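Chaperone protein gp12 (Lactococcus phage p2, PDB 3D8L) probably acts as a chaperone that helps keep the tape measure protein in solution during assembly of the phage tail. Local coordinates at residues 40-45 with 71-76. The protein carries 1 engineered substitution. Sequence-based numbering, arbitrary orientation.
Sequences LMEFVQ and FEFDTD
Phe-71, the first residue past helix 57-70 to leave helical backbone angles, approaches Glu-42 through its carbonyl, at 4.3 Å from Phe-71 O to Glu-42 OE1, while its side chain touches Asp-39, earlier on helix 37-53. Phe-73 then brings its ring onto the helix. With chi1 at 75°, its CG lies between the backbone N and the carbonyl carbon, and the outer end of the ring reaches both Glu-42 and Gln-45, crossing each side chain at about a right angle. Phe-73 CE1 meets the extended Glu-42 chain, lying 4.0 Å from Glu-42 CB and 3.5 Å from Glu-42 OE1. CE2 and CZ face Gln-45, whose CD lies in the plane of the ring at its edge, 3.8 Å from Phe-73 CE2, with the amide plane 71° from the ring plane. The setting is an all-helical fold, in which the loop leading from helix 57-70 to helix 80-88 runs over helix 37-53; Tyr-46 and Phe-67 add two further aromatic neighbours to Phe-73. Asp-74 OD2 accepts a weak hydrogen bond from Asp-76 N. Thr-75 turns back to the helix and is buried: its CG2, anti to the carbonyl carbon, packs 4.0 Å from Gln-45 CG and 3.9 Å from Gln-45 O, whereas OG1 is hydrogen-bonded within the loop to the carbonyl oxygen of Lys-78.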
# COMPACT_ATOMS: atom_id res chain seq x y z
N LEU A 40 -6.84 20.38 -18.57
CA LEU A 40 -5.73 20.26 -17.63
C LEU A 40 -5.67 18.87 -16.99
O LEU A 40 -4.61 18.25 -16.95
CB LEU A 40 -5.82 21.30 -16.52
CG LEU A 40 -4.52 22.05 -16.26
CD1 LEU A 40 -4.64 22.75 -14.91
CD2 LEU A 40 -3.30 21.14 -16.35
N MET A 41 -6.81 18.39 -16.51
CA MET A 41 -6.86 17.08 -15.87
C MET A 41 -6.43 15.95 -16.80
O MET A 41 -5.70 15.06 -16.39
CB MET A 41 -8.25 16.79 -15.34
CG MET A 41 -8.58 17.53 -14.06
SD MET A 41 -10.14 16.84 -13.59
CE MET A 41 -11.09 18.30 -13.22
N GLU A 42 -6.86 16.01 -18.05
CA GLU A 42 -6.53 14.94 -19.01
C GLU A 42 -5.05 15.04 -19.44
O GLU A 42 -4.37 14.03 -19.66
CB GLU A 42 -7.47 14.98 -20.22
CG GLU A 42 -8.89 14.91 -19.78
CD GLU A 42 -9.91 14.77 -20.90
OE1 GLU A 42 -9.48 14.69 -22.08
OE2 GLU A 42 -11.14 14.74 -20.59
N PHE A 43 -4.55 16.27 -19.51
CA PHE A 43 -3.13 16.47 -19.80
C PHE A 43 -2.34 15.71 -18.77
O PHE A 43 -1.51 14.89 -19.13
CB PHE A 43 -2.79 17.95 -19.75
CG PHE A 43 -1.43 18.31 -20.24
CD1 PHE A 43 -1.28 19.00 -21.46
CD2 PHE A 43 -0.31 18.08 -19.46
CE1 PHE A 43 -0.01 19.44 -21.93
CE2 PHE A 43 0.99 18.51 -19.90
CZ PHE A 43 1.13 19.20 -21.15
N VAL A 44 -2.65 15.93 -17.48
CA VAL A 44 -1.87 15.29 -16.42
C VAL A 44 -2.14 13.79 -16.38
O VAL A 44 -1.21 13.02 -16.38
CB VAL A 44 -2.16 15.89 -15.06
CG1 VAL A 44 -1.33 15.18 -14.03
CG2 VAL A 44 -1.87 17.39 -15.07
N GLN A 45 -3.41 13.40 -16.41
CA GLN A 45 -3.80 11.99 -16.43
C GLN A 45 -2.99 11.18 -17.44
O GLN A 45 -2.38 10.15 -17.09
CB GLN A 45 -5.30 11.83 -16.74
CG GLN A 45 -5.72 10.38 -16.70
CD GLN A 45 -7.21 10.11 -16.81
OE1 GLN A 45 -7.66 9.02 -16.46
NE2 GLN A 45 -7.97 11.07 -17.33
N PHE A 71 -7.10 14.96 -28.50
CA PHE A 71 -7.71 14.73 -27.19
C PHE A 71 -8.19 13.30 -26.96
O PHE A 71 -8.85 13.04 -25.96
CB PHE A 71 -8.82 15.75 -26.92
CG PHE A 71 -8.40 17.15 -27.23
CD1 PHE A 71 -9.07 17.91 -28.13
CD2 PHE A 71 -7.23 17.67 -26.67
CE1 PHE A 71 -8.63 19.17 -28.42
CE2 PHE A 71 -6.80 18.93 -26.98
CZ PHE A 71 -7.50 19.67 -27.85
N GLU A 72 -7.84 12.37 -27.84
CA GLU A 72 -8.17 10.97 -27.66
C GLU A 72 -7.05 10.32 -26.89
O GLU A 72 -5.87 10.53 -27.23
CB GLU A 72 -8.28 10.25 -28.98
CG GLU A 72 -9.39 10.69 -29.89
CD GLU A 72 -9.62 9.73 -31.03
OE1 GLU A 72 -8.64 9.36 -31.72
OE2 GLU A 72 -10.77 9.34 -31.24
N PHE A 73 -7.39 9.50 -25.88
CA PHE A 73 -6.36 8.79 -25.13
C PHE A 73 -6.91 7.58 -24.37
O PHE A 73 -8.09 7.22 -24.48
CB PHE A 73 -5.61 9.76 -24.18
CG PHE A 73 -6.40 10.16 -22.95
CD1 PHE A 73 -7.44 11.07 -23.04
CD2 PHE A 73 -6.08 9.65 -21.71
CE1 PHE A 73 -8.17 11.44 -21.91
CE2 PHE A 73 -6.81 10.03 -20.58
CZ PHE A 73 -7.86 10.92 -20.69
N ASP A 74 -6.02 6.93 -23.64
CA ASP A 74 -6.32 5.75 -22.85
C ASP A 74 -5.24 5.60 -21.81
O ASP A 74 -4.07 5.79 -22.12
CB ASP A 74 -6.25 4.51 -23.70
CG ASP A 74 -6.85 3.32 -23.01
OD1 ASP A 74 -8.05 3.36 -22.62
OD2 ASP A 74 -6.13 2.31 -22.87
N THR A 75 -5.64 5.27 -20.58
CA THR A 75 -4.70 5.05 -19.49
C THR A 75 -5.12 3.76 -18.83
O THR A 75 -5.04 3.60 -17.63
CB THR A 75 -4.79 6.15 -18.48
OG1 THR A 75 -6.11 6.16 -17.92
CG2 THR A 75 -4.47 7.50 -19.12
N ASP A 76 -5.61 2.85 -19.64
CA ASP A 76 -5.85 1.50 -19.23
C ASP A 76 -6.75 1.34 -18.03
O ASP A 76 -6.52 0.50 -17.20
CB ASP A 76 -4.52 0.84 -18.93
CG ASP A 76 -4.54 -0.60 -19.27
OD1 ASP A 76 -5.38 -1.35 -18.73
OD2 ASP A 76 -3.72 -0.99 -20.13